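PDB 6UUF: nudix Hydrolase, RenU from Mycolicibacterium smegmatis, which belongs to the Nudix hydrolases and probably hydrolyses nucleoside diphosphate-linked substrates, possibly including NADH, with magnesium as cofactor. Local coordinates for residues A36-S48 and R124-V137. The protein carries 3 engineered substitutions. Residues are numbered along the deposited sequence; the frame is centred on the assembly and turned at random.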
loop_
_atom_site.group_PDB
_atom_site.type_symbol
_atom_site.label_atom_id
_atom_site.label_comp_id
_atom_site.label_asym_id
_atom_site.label_seq_id
_atom_site.Cartn_x
_atom_site.Cartn_y
_atom_site.Cartn_z
ATOM N N ALA A 36 -19.335 -6.931 4.916
ATOM C CA ALA A 36 -18.654 -6.086 3.928
ATOM C C ALA A 36 -17.138 -6.018 4.182
ATOM O O ALA A 36 -16.631 -6.307 5.288
ATOM C CB ALA A 36 -19.250 -4.684 3.939
ATOM N N ALA A 37 -16.432 -5.586 3.156
ATOM C CA ALA A 37 -14.998 -5.535 3.187
ATOM C C ALA A 37 -14.444 -4.196 3.745
ATOM O O ALA A 37 -14.845 -3.133 3.297
ATOM C CB ALA A 37 -14.486 -5.762 1.791
ATOM N N ALA A 38 -13.507 -4.270 4.693
ATOM C CA ALA A 38 -12.694 -3.113 5.053
ATOM C C ALA A 38 -11.251 -3.208 4.561
ATOM O O ALA A 38 -10.736 -4.282 4.366
ATOM C CB ALA A 38 -12.709 -2.883 6.564
ATOM N N VAL A 39 -10.595 -2.057 4.399
ATOM C CA VAL A 39 -9.172 -2.014 4.102
ATOM C C VAL A 39 -8.407 -1.213 5.156
ATOM O O VAL A 39 -8.931 -0.291 5.791
ATOM C CB VAL A 39 -8.881 -1.518 2.650
ATOM C CG1 VAL A 39 -9.645 -2.380 1.642
ATOM C CG2 VAL A 39 -9.266 -0.086 2.456
ATOM N N LEU A 40 -7.147 -1.572 5.352
ATOM C CA LEU A 40 -6.366 -0.976 6.417
ATOM C C LEU A 40 -5.631 0.189 5.850
ATOM O O LEU A 40 -4.817 0.004 4.979
ATOM C CB LEU A 40 -5.396 -1.991 7.011
ATOM C CG LEU A 40 -4.454 -1.375 8.043
ATOM C CD1 LEU A 40 -5.264 -0.946 9.249
ATOM C CD2 LEU A 40 -3.369 -2.344 8.438
ATOM N N LEU A 41 -5.882 1.399 6.333
ATOM C CA LEU A 41 -5.145 2.532 5.811
ATOM C C LEU A 41 -4.318 3.184 6.893
ATOM O O LEU A 41 -4.638 3.116 8.082
ATOM C CB LEU A 41 -6.049 3.585 5.167
ATOM C CG LEU A 41 -6.982 3.097 4.076
ATOM C CD1 LEU A 41 -7.929 4.196 3.587
ATOM C CD2 LEU A 41 -6.152 2.568 2.952
ATOM N N GLN A 42 -3.291 3.857 6.413
ATOM C CA GLN A 42 -2.344 4.567 7.215
ATOM C C GLN A 42 -2.503 6.075 6.999
ATOM O O GLN A 42 -2.504 6.548 5.858
ATOM C CB GLN A 42 -0.940 4.141 6.823
ATOM C CG GLN A 42 0.130 4.651 7.763
ATOM C CD GLN A 42 1.500 4.427 7.189
ATOM O OE1 GLN A 42 1.759 4.775 6.037
ATOM N NE2 GLN A 42 2.393 3.867 7.991
ATOM N N HIS A 43 -2.665 6.790 8.117
ATOM C CA HIS A 43 -2.692 8.250 8.135
ATOM C C HIS A 43 -1.258 8.739 8.277
ATOM O O HIS A 43 -0.570 8.397 9.249
ATOM C CB HIS A 43 -3.498 8.735 9.309
ATOM C CG HIS A 43 -3.737 10.213 9.302
ATOM N ND1 HIS A 43 -4.242 10.884 8.209
ATOM C CD2 HIS A 43 -3.555 11.151 10.264
ATOM C CE1 HIS A 43 -4.359 12.170 8.495
ATOM N NE2 HIS A 43 -3.948 12.358 9.735
ATOM N N ARG A 44 -0.810 9.551 7.338
ATOM C CA ARG A 44 0.607 9.834 7.253
ATOM C C ARG A 44 0.899 10.980 8.242
ATOM O O ARG A 44 0.198 12.007 8.241
ATOM C CB ARG A 44 1.000 10.172 5.809
ATOM C CG ARG A 44 0.424 9.213 4.739
ATOM C CD ARG A 44 1.218 7.957 4.483
ATOM N NE ARG A 44 1.869 8.053 3.175
ATOM C CZ ARG A 44 3.128 8.431 2.948
ATOM N NH1 ARG A 44 3.962 8.760 3.949
ATOM N NH2 ARG A 44 3.563 8.482 1.687
ATOM N N ALA A 45 1.873 10.770 9.131
ATOM C CA ALA A 45 2.294 11.832 10.075
ATOM C C ALA A 45 2.785 13.048 9.262
ATOM O O ALA A 45 3.533 12.838 8.322
ATOM C CB ALA A 45 3.398 11.315 10.997
ATOM N N PRO A 46 2.332 14.293 9.575
ATOM C CA PRO A 46 2.829 15.553 8.925
ATOM C C PRO A 46 4.333 15.682 8.585
ATOM O O PRO A 46 4.663 16.212 7.509
ATOM C CB PRO A 46 2.386 16.640 9.913
ATOM C CG PRO A 46 1.042 16.111 10.360
ATOM C CD PRO A 46 1.134 14.591 10.390
ATOM N N TRP A 47 5.215 15.171 9.464
ATOM C CA TRP A 47 6.662 15.127 9.168
ATOM C C TRP A 47 7.097 14.183 8.044
ATOM O O TRP A 47 8.222 14.308 7.591
ATOM C CB TRP A 47 7.527 14.861 10.416
ATOM C CG TRP A 47 7.253 13.616 11.225
ATOM C CD1 TRP A 47 6.620 13.570 12.432
ATOM C CD2 TRP A 47 7.654 12.258 10.929
ATOM N NE1 TRP A 47 6.571 12.279 12.895
ATOM C CE2 TRP A 47 7.193 11.448 12.000
ATOM C CE3 TRP A 47 8.334 11.646 9.863
ATOM C CZ2 TRP A 47 7.390 10.040 12.045
ATOM C CZ3 TRP A 47 8.535 10.227 9.899
ATOM C CH2 TRP A 47 8.067 9.452 11.000
ATOM N N SER A 48 6.246 13.226 7.632
ATOM C CA SER A 48 6.551 12.300 6.519
ATOM C C SER A 48 5.988 12.801 5.178
ATOM O O SER A 48 5.192 13.784 5.130
ATOM C CB SER A 48 6.046 10.869 6.817
ATOM O OG SER A 48 4.628 10.741 6.678
ATOM N N ARG A 124 6.773 4.051 13.344
ATOM C CA ARG A 124 7.253 4.756 12.153
ATOM C C ARG A 124 6.354 5.990 11.854
ATOM O O ARG A 124 6.071 6.764 12.787
ATOM C CB ARG A 124 7.380 3.775 10.963
ATOM C CG ARG A 124 8.433 2.680 11.150
ATOM C CD ARG A 124 9.750 3.071 10.494
ATOM N NE ARG A 124 10.743 1.997 10.501
ATOM C CZ ARG A 124 11.899 2.016 9.825
ATOM N NH1 ARG A 124 12.244 3.059 9.066
ATOM N NH2 ARG A 124 12.724 0.974 9.905
ATOM N N GLU A 125 5.858 6.145 10.615
ATOM C CA GLU A 125 5.015 7.310 10.242
ATOM C C GLU A 125 3.498 7.072 10.481
ATOM O O GLU A 125 2.650 7.878 10.041
ATOM C CB GLU A 125 5.271 7.843 8.798
ATOM C CG GLU A 125 6.174 7.045 7.880
ATOM C CD GLU A 125 5.476 5.882 7.212
ATOM O OE1 GLU A 125 5.650 4.737 7.687
ATOM O OE2 GLU A 125 4.774 6.131 6.205
ATOM N N SER A 126 3.163 5.978 11.176
ATOM C CA SER A 126 1.772 5.649 11.489
ATOM C C SER A 126 1.307 6.581 12.590
ATOM O O SER A 126 1.595 6.368 13.785
ATOM C CB SER A 126 1.624 4.176 11.892
ATOM O OG SER A 126 2.111 3.340 10.847
ATOM N N ALA A 127 0.669 7.659 12.140
ATOM C CA ALA A 127 0.002 8.595 13.027
ATOM C C ALA A 127 -1.267 7.907 13.516
ATOM O O ALA A 127 -1.614 7.974 14.701
ATOM C CB ALA A 127 -0.336 9.893 12.299
ATOM N N GLU A 128 -1.940 7.253 12.575
ATOM C CA GLU A 128 -3.003 6.325 12.872
ATOM C C GLU A 128 -3.033 5.250 11.748
ATOM O O GLU A 128 -2.548 5.443 10.614
ATOM C CB GLU A 128 -4.348 7.088 13.024
ATOM C CG GLU A 128 -5.483 6.303 13.700
ATOM C CD GLU A 128 -6.884 6.843 13.400
ATOM O OE1 GLU A 128 -7.038 8.055 13.126
ATOM O OE2 GLU A 128 -7.848 6.046 13.449
ATOM N N LEU A 129 -3.514 4.089 12.132
ATOM C CA LEU A 129 -3.975 3.074 11.216
ATOM C C LEU A 129 -5.440 2.852 11.498
ATOM O O LEU A 129 -5.864 2.782 12.657
ATOM C CB LEU A 129 -3.233 1.794 11.448
ATOM C CG LEU A 129 -1.784 1.875 11.032
ATOM C CD1 LEU A 129 -0.973 0.984 11.967
ATOM C CD2 LEU A 129 -1.692 1.489 9.558
ATOM N N ARG A 130 -6.211 2.711 10.430
ATOM C CA ARG A 130 -7.623 2.562 10.569
ATOM C C ARG A 130 -8.197 1.639 9.485
ATOM O O ARG A 130 -7.857 1.735 8.278
ATOM C CB ARG A 130 -8.249 3.947 10.486
ATOM C CG ARG A 130 -9.613 4.000 11.133
ATOM C CD ARG A 130 -10.341 5.251 10.690
ATOM N NE ARG A 130 -9.926 6.451 11.426
ATOM C CZ ARG A 130 -10.287 7.702 11.116
ATOM N NH1 ARG A 130 -11.063 7.990 10.040
ATOM N NH2 ARG A 130 -9.861 8.677 11.893
ATOM N N TRP A 131 -9.044 0.731 9.948
ATOM C CA TRP A 131 -9.814 -0.105 9.077
ATOM C C TRP A 131 -10.923 0.746 8.528
ATOM O O TRP A 131 -11.623 1.398 9.299
ATOM C CB TRP A 131 -10.337 -1.297 9.846
ATOM C CG TRP A 131 -9.276 -2.306 10.106
ATOM C CD1 TRP A 131 -8.606 -2.528 11.287
ATOM C CD2 TRP A 131 -8.742 -3.226 9.160
ATOM N NE1 TRP A 131 -7.703 -3.542 11.124
ATOM C CE2 TRP A 131 -7.758 -3.997 9.840
ATOM C CE3 TRP A 131 -9.007 -3.488 7.793
ATOM C CZ2 TRP A 131 -7.018 -5.005 9.204
ATOM C CZ3 TRP A 131 -8.298 -4.496 7.160
ATOM C CH2 TRP A 131 -7.303 -5.253 7.867
ATOM N N VAL A 132 -11.066 0.782 7.211
ATOM C CA VAL A 132 -12.035 1.699 6.547
ATOM C C VAL A 132 -12.860 0.887 5.563
ATOM O O VAL A 132 -12.322 0.177 4.735
ATOM C CB VAL A 132 -11.317 2.819 5.789
ATOM C CG1 VAL A 132 -12.281 3.707 4.989
ATOM C CG2 VAL A 132 -10.519 3.664 6.773
ATOM N N LEU A 133 -14.170 0.949 5.662
ATOM C CA LEU A 133 -15.006 0.255 4.677
ATOM C C LEU A 133 -14.587 0.684 3.266
ATOM O O LEU A 133 -14.357 1.859 3.046
ATOM C CB LEU A 133 -16.489 0.519 4.911
ATOM C CG LEU A 133 -17.046 -0.183 6.152
ATOM C CD1 LEU A 133 -18.420 0.371 6.521
ATOM C CD2 LEU A 133 -17.111 -1.678 5.959
ATOM N N GLU A 134 -14.430 -0.294 2.366
ATOM C CA GLU A 134 -14.079 -0.041 0.981
ATOM C C GLU A 134 -14.861 1.073 0.304
ATOM O O GLU A 134 -14.287 1.895 -0.388
ATOM C CB GLU A 134 -14.301 -1.302 0.150
ATOM C CG GLU A 134 -13.204 -2.321 0.205
ATOM C CD GLU A 134 -13.329 -3.346 -0.927
ATOM O OE1 GLU A 134 -14.372 -4.066 -0.942
ATOM O OE2 GLU A 134 -12.407 -3.402 -1.803
ATOM N N ASP A 135 -16.173 1.094 0.510
ATOM C CA ASP A 135 -17.054 2.164 -0.025
ATOM C C ASP A 135 -16.781 3.541 0.560
ATOM O O ASP A 135 -17.218 4.559 -0.011
ATOM C CB ASP A 135 -18.542 1.836 0.243
ATOM C CG ASP A 135 -19.061 0.677 -0.612
ATOM O OD1 ASP A 135 -18.765 0.606 -1.825
ATOM O OD2 ASP A 135 -19.798 -0.173 -0.071
ATOM N N GLN A 136 -16.125 3.587 1.725
ATOM C CA GLN A 136 -15.835 4.862 2.397
ATOM C C GLN A 136 -14.401 5.354 2.252
ATOM O O GLN A 136 -14.105 6.485 2.658
ATOM C CB GLN A 136 -16.228 4.766 3.863
ATOM C CG GLN A 136 -17.720 4.482 3.990
ATOM C CD GLN A 136 -18.269 4.879 5.316
ATOM O OE1 GLN A 136 -19.187 5.706 5.362
ATOM N NE2 GLN A 136 -17.694 4.329 6.422
ATOM N N VAL A 137 -13.527 4.554 1.624
ATOM C CA VAL A 137 -12.128 4.958 1.426
ATOM C C VAL A 137 -12.010 6.314 0.719
ATOM O O VAL A 137 -11.270 7.178 1.180
ATOM C CB VAL A 137 -11.317 3.856 0.672
ATOM C CG1 VAL A 137 -9.990 4.395 0.124
ATOM C CG2 VAL A 137 -11.082 2.676 1.616
#
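Strands 37-44 and 128-133 run antiparallel, 148° between their directions, and V39 and V132 exchange backbone hydrogen bonds as a hydrogen-bonded pair, as do L41 and R130. The ladder belongs to the mixed sheet of the Nudix fold, where strand 37-44 also pairs with strands 23-31 and 54-60.

On the face shared by L40 and W131, the leucine CB sits over the indole six-membered ring, 3.8 Å from its centroid, a CH-pi contact. A flat, broad indole suits this place: it covers aliphatic carbon with its face, while its NE1 is hydrogen-bonded to L118 O. With CG anti to the backbone N (chi1 174°) and chi2 near 67°, L40 CD1 also lies over the indole, 4.0 Å from W131 NE1.

The other face is aliphatic at V39, L41 and V132, whose branched side chains pack against V137, just beyond the strand. V39 CG2 meets V137 CG2 tightly, at 3.4 Å, and V137 also packs on F146 and W150 of helix 144-158. On this face R130, paired with L41, and E128 both touch W54; opposite charges two residues apart form a salt bridge, R130 NE meeting E128 OE2 at 2.9 Å and NH2 meeting OE1.

Past the ladder, E125 O accepts A45 N. Acidic E125 suits basic R44: OE2 lies 3.6 Å from R44 NH1, a salt bridge of charge alone, well out of the guanidinium plane. From the L40 and W131 face, the long, extended Q42 chain brings its amide to S126 OG, also hydrogen-bonded to A78 O: Q42 NE2 donates to S126 OG at 2.9 Å, the oxygen only 8° out of the amide plane.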